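Local coordinates for conserved hypothetical protein (Bacteroides thetaiotaomicron, PDB 2FB6), which is of unknown function but folds as a small single-chain alpha/beta protein around a five-stranded parallel sheet flanked by helices, at residues Asn7-Ile12 / Asn110-Leu115; Ile45-Ser50 / Glu75-Cys80; Leu53-Thr58 / Ser88-Leu93. All blocks are in the same frame, centred on the assembly; numbering follows the deposited sequence.

Contact 1 of 3, residues Asn7-Ile12 / Asn110-Leu115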
# COMPACT_ATOMS: atom_id res chain seq x y z
N ASN A 7 10.19 -12.20 10.55
CA ASN A 7 8.83 -12.08 11.07
C ASN A 7 8.45 -10.64 11.40
O ASN A 7 7.55 -10.40 12.19
CB ASN A 7 8.60 -13.01 12.28
CG ASN A 7 7.13 -13.42 12.43
OD1 ASN A 7 6.28 -13.05 11.63
ND2 ASN A 7 6.84 -14.21 13.46
N ASP A 8 9.12 -9.70 10.73
CA ASP A 8 9.02 -8.27 11.00
C ASP A 8 8.36 -7.39 9.93
O ASP A 8 8.29 -6.18 10.10
CB ASP A 8 10.40 -7.70 11.33
CG ASP A 8 10.90 -8.13 12.70
OD1 ASP A 8 10.11 -8.12 13.67
OD2 ASP A 8 12.08 -8.51 12.79
N LYS A 9 7.90 -8.02 8.85
CA LYS A 9 7.27 -7.29 7.73
C LYS A 9 5.85 -7.74 7.47
O LYS A 9 5.57 -8.95 7.39
CB LYS A 9 8.09 -7.43 6.43
CG LYS A 9 7.53 -6.61 5.25
CD LYS A 9 8.33 -6.81 3.98
CE LYS A 9 7.81 -5.95 2.85
NZ LYS A 9 8.43 -6.36 1.56
N LEU A 10 4.97 -6.76 7.31
CA LEU A 10 3.61 -7.04 6.82
C LEU A 10 3.41 -6.38 5.47
O LEU A 10 3.77 -5.23 5.29
CB LEU A 10 2.57 -6.46 7.78
CG LEU A 10 1.09 -6.63 7.38
CD1 LEU A 10 0.70 -8.10 7.28
CD2 LEU A 10 0.20 -5.85 8.35
N THR A 11 2.81 -7.11 4.53
CA THR A 11 2.41 -6.56 3.24
C THR A 11 0.89 -6.55 3.15
O THR A 11 0.22 -7.51 3.54
CB THR A 11 3.04 -7.35 2.11
OG1 THR A 11 4.45 -7.10 2.16
CG2 THR A 11 2.51 -6.92 0.74
N ILE A 12 0.34 -5.44 2.67
CA ILE A 12 -1.08 -5.39 2.41
C ILE A 12 -1.26 -5.18 0.92
O ILE A 12 -0.75 -4.20 0.38
CB ILE A 12 -1.76 -4.24 3.19
CG1 ILE A 12 -1.59 -4.46 4.71
CG2 ILE A 12 -3.26 -4.14 2.81
CD1 ILE A 12 -1.97 -3.26 5.57
N ASN A 110 8.58 -15.52 -1.40
CA ASN A 110 9.35 -15.37 -0.16
C ASN A 110 8.56 -15.74 1.09
O ASN A 110 9.11 -15.71 2.20
CB ASN A 110 9.90 -13.95 -0.04
CG ASN A 110 10.90 -13.61 -1.11
OD1 ASN A 110 11.49 -14.51 -1.73
ND2 ASN A 110 11.12 -12.32 -1.34
N GLY A 111 7.29 -16.07 0.92
CA GLY A 111 6.44 -16.46 2.04
C GLY A 111 6.03 -15.27 2.89
O GLY A 111 5.81 -15.40 4.10
N GLU A 112 5.89 -14.10 2.27
CA GLU A 112 5.47 -12.92 3.01
C GLU A 112 4.12 -13.08 3.66
O GLU A 112 3.27 -13.86 3.20
CB GLU A 112 5.44 -11.69 2.11
CG GLU A 112 6.81 -11.13 1.88
CD GLU A 112 6.83 -9.63 1.92
OE1 GLU A 112 6.09 -9.03 2.74
OE2 GLU A 112 7.61 -9.05 1.13
N LYS A 113 3.91 -12.32 4.73
CA LYS A 113 2.59 -12.22 5.31
C LYS A 113 1.88 -11.11 4.55
O LYS A 113 2.30 -9.96 4.58
CB LYS A 113 2.69 -11.94 6.81
CG LYS A 113 3.42 -13.06 7.51
CD LYS A 113 3.67 -12.77 8.96
CE LYS A 113 4.57 -13.85 9.52
NZ LYS A 113 5.98 -13.68 9.03
N ILE A 114 0.82 -11.51 3.84
CA ILE A 114 0.09 -10.62 2.94
C ILE A 114 -1.39 -10.65 3.27
O ILE A 114 -2.03 -11.70 3.17
CB ILE A 114 0.26 -11.01 1.43
CG1 ILE A 114 1.73 -10.93 1.00
CG2 ILE A 114 -0.64 -10.16 0.52
CD1 ILE A 114 2.04 -11.54 -0.38
N LEU A 115 -1.93 -9.51 3.67
CA LEU A 115 -3.37 -9.36 3.80
C LEU A 115 -3.86 -8.82 2.48
O LEU A 115 -3.43 -7.74 2.04
CB LEU A 115 -3.71 -8.35 4.90
CG LEU A 115 -3.42 -8.76 6.35
CD1 LEU A 115 -3.76 -7.57 7.24
CD2 LEU A 115 -4.21 -10.02 6.75
O HOH W 1 5.87 -10.38 5.15
O HOH W 2 7.11 -11.04 8.30

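Contact 2 of 3, residues Ile45-Ser50 / Glu75-Cys80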
# COMPACT_ATOMS: atom_id res chain seq x y z
N ILE A 45 0.55 -2.30 -1.27
CA ILE A 45 0.52 -2.36 -2.73
C ILE A 45 -0.86 -1.88 -3.19
O ILE A 45 -1.87 -2.48 -2.84
CB ILE A 45 0.73 -3.79 -3.25
CG1 ILE A 45 2.03 -4.40 -2.70
CG2 ILE A 45 0.69 -3.80 -4.78
CD1 ILE A 45 2.07 -5.92 -2.87
N LEU A 46 -0.88 -0.80 -3.96
CA LEU A 46 -2.12 -0.28 -4.55
C LEU A 46 -2.31 -0.90 -5.92
O LEU A 46 -1.54 -0.64 -6.84
CB LEU A 46 -2.04 1.23 -4.69
CG LEU A 46 -2.23 2.04 -3.42
CD1 LEU A 46 -1.94 3.50 -3.68
CD2 LEU A 46 -3.65 1.87 -2.94
N TRP A 47 -3.36 -1.71 -6.09
CA TRP A 47 -3.52 -2.42 -7.35
C TRP A 47 -4.98 -2.81 -7.48
O TRP A 47 -5.48 -3.58 -6.66
CB TRP A 47 -2.64 -3.68 -7.32
CG TRP A 47 -2.44 -4.36 -8.64
CD1 TRP A 47 -3.18 -4.22 -9.77
CD2 TRP A 47 -1.44 -5.34 -8.93
NE1 TRP A 47 -2.70 -5.05 -10.76
CE2 TRP A 47 -1.62 -5.73 -10.27
CE3 TRP A 47 -0.38 -5.90 -8.19
CZ2 TRP A 47 -0.79 -6.68 -10.88
CZ3 TRP A 47 0.44 -6.84 -8.81
CH2 TRP A 47 0.23 -7.21 -10.13
N GLY A 48 -5.65 -2.30 -8.52
CA GLY A 48 -7.08 -2.57 -8.72
C GLY A 48 -7.93 -1.33 -8.51
O GLY A 48 -7.46 -0.23 -8.76
N ALA A 49 -9.16 -1.52 -8.03
CA ALA A 49 -10.12 -0.41 -7.86
C ALA A 49 -9.56 0.69 -6.94
O ALA A 49 -9.83 1.88 -7.13
CB ALA A 49 -11.45 -0.96 -7.34
N SER A 50 -8.74 0.28 -5.99
CA SER A 50 -8.09 1.22 -5.07
C SER A 50 -7.27 2.33 -5.73
O SER A 50 -7.16 3.42 -5.18
CB SER A 50 -7.18 0.44 -4.14
OG SER A 50 -6.20 -0.26 -4.90
N GLU A 75 3.43 1.43 -2.82
CA GLU A 75 3.78 1.32 -4.23
C GLU A 75 2.51 0.99 -4.99
O GLU A 75 1.61 0.35 -4.45
CB GLU A 75 4.86 0.26 -4.44
CG GLU A 75 4.53 -1.11 -3.82
CD GLU A 75 5.66 -2.13 -3.95
OE1 GLU A 75 6.68 -1.82 -4.60
OE2 GLU A 75 5.52 -3.25 -3.41
N ALA A 76 2.42 1.49 -6.22
CA ALA A 76 1.22 1.30 -7.02
C ALA A 76 1.58 0.66 -8.34
O ALA A 76 2.63 0.96 -8.92
CB ALA A 76 0.51 2.64 -7.27
N CYS A 77 0.69 -0.21 -8.81
CA CYS A 77 0.82 -0.87 -10.09
C CYS A 77 0.91 0.17 -11.21
O CYS A 77 -0.02 0.93 -11.42
CB CYS A 77 -0.35 -1.83 -10.30
SG CYS A 77 -0.48 -2.54 -11.96
N GLN A 78 2.04 0.20 -11.92
CA GLN A 78 2.23 1.15 -13.01
C GLN A 78 1.27 0.90 -14.17
O GLN A 78 0.84 1.87 -14.82
CB GLN A 78 3.69 1.16 -13.48
CG GLN A 78 3.96 2.15 -14.60
CD GLN A 78 5.45 2.42 -14.80
OE1 GLN A 78 6.26 2.19 -13.89
NE2 GLN A 78 5.82 2.89 -15.98
N ASP A 79 0.96 -0.36 -14.45
CA ASP A 79 -0.04 -0.65 -15.49
C ASP A 79 -1.39 -0.02 -15.12
O ASP A 79 -2.02 0.64 -15.95
CB ASP A 79 -0.21 -2.15 -15.67
CG ASP A 79 0.94 -2.78 -16.42
OD1 ASP A 79 1.00 -2.60 -17.67
OD2 ASP A 79 1.78 -3.47 -15.79
N CYS A 80 -1.83 -0.22 -13.87
CA CYS A 80 -3.07 0.42 -13.42
C CYS A 80 -3.02 1.93 -13.52
O CYS A 80 -3.97 2.56 -14.01
CB CYS A 80 -3.39 0.07 -11.97
SG CYS A 80 -4.10 -1.55 -11.80

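Contact 3 of 3, residues Leu53-Thr58 / Ser88-Leu93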
# COMPACT_ATOMS: atom_id res chain seq x y z
N LEU A 53 -9.55 5.07 -6.54
CA LEU A 53 -9.97 5.72 -5.31
C LEU A 53 -8.92 6.71 -4.79
O LEU A 53 -9.22 7.86 -4.46
CB LEU A 53 -10.31 4.69 -4.23
CG LEU A 53 -10.67 5.28 -2.87
CD1 LEU A 53 -12.01 6.03 -2.95
CD2 LEU A 53 -10.68 4.17 -1.82
N VAL A 54 -7.68 6.25 -4.69
CA VAL A 54 -6.61 7.11 -4.19
C VAL A 54 -6.42 8.32 -5.09
O VAL A 54 -6.20 9.44 -4.60
CB VAL A 54 -5.29 6.32 -4.03
CG1 VAL A 54 -4.15 7.24 -3.71
CG2 VAL A 54 -5.45 5.28 -2.91
N ALA A 55 -6.51 8.12 -6.41
CA ALA A 55 -6.28 9.21 -7.34
C ALA A 55 -7.32 10.31 -7.22
O ALA A 55 -7.02 11.47 -7.48
CB ALA A 55 -6.26 8.68 -8.77
N ASN A 56 -8.54 9.92 -6.85
CA ASN A 56 -9.68 10.81 -6.94
C ASN A 56 -10.23 11.33 -5.61
O ASN A 56 -10.98 12.31 -5.61
CB ASN A 56 -10.80 10.12 -7.72
CG ASN A 56 -10.50 10.04 -9.22
OD1 ASN A 56 -10.22 8.96 -9.75
ND2 ASN A 56 -10.55 11.19 -9.90
N ASP A 57 -9.87 10.69 -4.50
CA ASP A 57 -10.53 11.02 -3.23
C ASP A 57 -9.59 11.71 -2.27
O ASP A 57 -8.66 11.09 -1.75
CB ASP A 57 -11.10 9.75 -2.59
CG ASP A 57 -12.01 10.05 -1.43
OD1 ASP A 57 -11.54 10.62 -0.44
OD2 ASP A 57 -13.21 9.71 -1.53
N THR A 58 -9.85 12.99 -2.02
CA THR A 58 -8.94 13.78 -1.20
C THR A 58 -8.86 13.29 0.25
O THR A 58 -7.79 13.38 0.85
CB THR A 58 -9.25 15.29 -1.22
OG1 THR A 58 -10.64 15.50 -0.94
CG2 THR A 58 -8.91 15.89 -2.58
N SER A 88 0.77 10.48 -12.73
CA SER A 88 1.30 11.74 -12.21
C SER A 88 0.71 12.05 -10.83
O SER A 88 1.43 12.45 -9.92
CB SER A 88 1.02 12.89 -13.19
OG SER A 88 -0.37 13.14 -13.33
N ILE A 89 -0.60 11.84 -10.68
CA ILE A 89 -1.29 12.10 -9.41
C ILE A 89 -0.70 11.19 -8.32
O ILE A 89 -0.37 11.65 -7.22
CB ILE A 89 -2.82 11.86 -9.55
CG1 ILE A 89 -3.45 12.90 -10.48
CG2 ILE A 89 -3.52 11.92 -8.18
CD1 ILE A 89 -4.85 12.51 -10.93
N ILE A 90 -0.54 9.91 -8.64
CA ILE A 90 -0.08 8.94 -7.65
C ILE A 90 1.37 9.22 -7.25
O ILE A 90 1.69 9.23 -6.05
CB ILE A 90 -0.27 7.50 -8.19
CG1 ILE A 90 -1.77 7.17 -8.38
CG2 ILE A 90 0.40 6.46 -7.30
CD1 ILE A 90 -2.64 7.24 -7.13
N THR A 91 2.24 9.49 -8.23
CA THR A 91 3.64 9.82 -7.98
C THR A 91 3.76 11.08 -7.11
O THR A 91 4.60 11.17 -6.20
CB THR A 91 4.37 10.02 -9.33
OG1 THR A 91 4.57 8.75 -9.96
CG2 THR A 91 5.71 10.75 -9.18
N ASN A 92 2.90 12.07 -7.41
CA ASN A 92 2.90 13.34 -6.67
C ASN A 92 2.52 13.20 -5.20
O ASN A 92 2.85 14.07 -4.39
CB ASN A 92 1.98 14.37 -7.34
CG ASN A 92 2.54 14.90 -8.65
OD1 ASN A 92 3.71 14.70 -8.98
ND2 ASN A 92 1.68 15.58 -9.42
N LEU A 93 1.81 12.11 -4.87
CA LEU A 93 1.46 11.83 -3.47
C LEU A 93 2.62 11.21 -2.71
O LEU A 93 2.56 11.05 -1.49
CB LEU A 93 0.25 10.89 -3.37
CG LEU A 93 -1.09 11.44 -3.86
CD1 LEU A 93 -2.09 10.33 -3.98
CD2 LEU A 93 -1.59 12.55 -2.91

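Contact 1 of 3, residues Asn7-Ile12 / Asn110-Leu115
Glu112 reaches across to both Lys9 and Thr11 with its carboxylate. Its chain bends at chi2 (-139°), which sets CD beside the extended Lys9 chain. OE2 takes Lys9 NZ in a salt bridge of 2.8 Å, on the syn side and close to the carboxylate plane. OE1 accepts from Thr11 OG1 at 2.6 Å, and this donor stands 40° above the plane. A water accepts from Lys113 N and lies within bonding distance of Glu112 OE1 (2.8 Å) and Lys9 O. Tyr107 of helix 101-109 touches both Lys9 and Glu112. At Lys113 the backbone takes over, its O receiving Thr11 N at 2.9 Å. Its side chain runs back toward Asn7, where NZ makes a weak bond to OD1, doubtful because both residues have a second modelled conformer. Ile114 lies beside Thr11, pointing the same way, with CG1 4.0 Å from Thr11 CB. Leu115 N closes the ladder on Thr11 O at 2.9 Å, while Leu115 CG approaches Leu10 CD1 at 4.3 Å on the face that Ile12 shares. Thr11 thus bonds through its N, O and OG1, fixing the register of parallel strands 9-14 and 113-116. With ammonium and hydroxyl donors on separate oxygens, the Glu112 carboxylate is held against rotation, and the nearby Lys9 charge would be expected to favour its ionised form.

Contact 2 of 3, residues Ile45-Ser50 / Glu75-Cys80
This is a parallel strand pairing that runs into a cysteine-tryptophan cluster, at the C-terminal ends of strands 41-46 and 73-77, which a crossover through helices 49-56 and 58-70 connects. Two nearly straight backbone bonds set the pairing: Leu46 N to Glu75 O (2.8 Å, 173°) and Cys77 N to Leu46 O (3.0 Å). Leu46 CB meets Ala76 CB at 3.9 Å on one face. On the other, Ile45 and Glu75 lie side by side, and the Glu75 carboxylate is taken up by Tyr107 and Arg98. Beyond the strands, Trp47 carries CG anti to its backbone N (chi1 -166°), and its five-membered ring lies beneath Cys77. Cys77 CB stands 3.7 Å from that ring's centroid, 11° off the normal, a CH-pi contact, while SG sits over the same face nearer the NE1 side. Cys80 SG approaches obliquely, 3.5 Å from Trp47 CD1. Cys77 is also the N-cap of helix 78-84, its SG accepting from Cys80 N at 3.3 Å. At 3.8 Å, Cys77 SG and Cys80 SG form no disulfide. The CxxC spacing resembles thioredoxin-type sites, but a redox role is unproven; the geometry establishes two adjacent thiols.

Contact 3 of 3, residues Leu53-Thr58 / Ser88-Leu93
Val54 and Ile90 meet through their methyl ends, and this pair forms the tight part of the contact. Val54 CG1 lies 3.7 Å from Ile90 CD1, the two side chains crossing at about a right angle, and the same CG1 lies 3.7 Å from Leu93 CD1, so one methyl is touched by two residues a turn apart. Ile90 reaches Val54 by a double bend: CG1 is anti to the carbonyl carbon (chi1 -65°), and chi2 of -60° turns CD1 toward helix 49-56. There CD1 also lies 4.2 Å from Ala55 CB. Val60 and Ile64 of helix 58-70 and Ile95 pack on Val54 as well, which buries it. The contact joins helix 49-56 to helix 87-92, on one flank of the parallel alpha/beta sheet, where Ile90 also touches Val97 of strand 96-98. The solvent side is at Ile89, which is partly exposed; its CG2 has Ala55 O as nearest partner at 3.6 Å, with Ala55 CB at 4.3 Å. No hydrogen bond spans the segments, and the buried area totals only 198 Å². Asp57, outside the interface, forms a salt bridge with Lys19, while Ser88, Thr91 and Asn92 are exposed.

How the contacts relate
Contacts 1 and 2 belong to one parallel sheet. Strand 9-14 of contact 1 lies next to strand 41-46 of contact 2, and the two touch where Ile12 O and Ile45 N are 2.8 Å apart, a probable hydrogen bond; their centres are about 18 Å apart. Contact 3 lies off the sheet, its centre about 11 Å from that of contact 2, with Leu46 packed on Val54 and Ala76 on Ile90. It is about 25 Å from contact 1 between centres. Along the chain, contact 1 joins near-terminal segments and encloses the others, whose segments alternate. Because contact 1 pairs the first strand with the last, the two chain ends meet in one sheet.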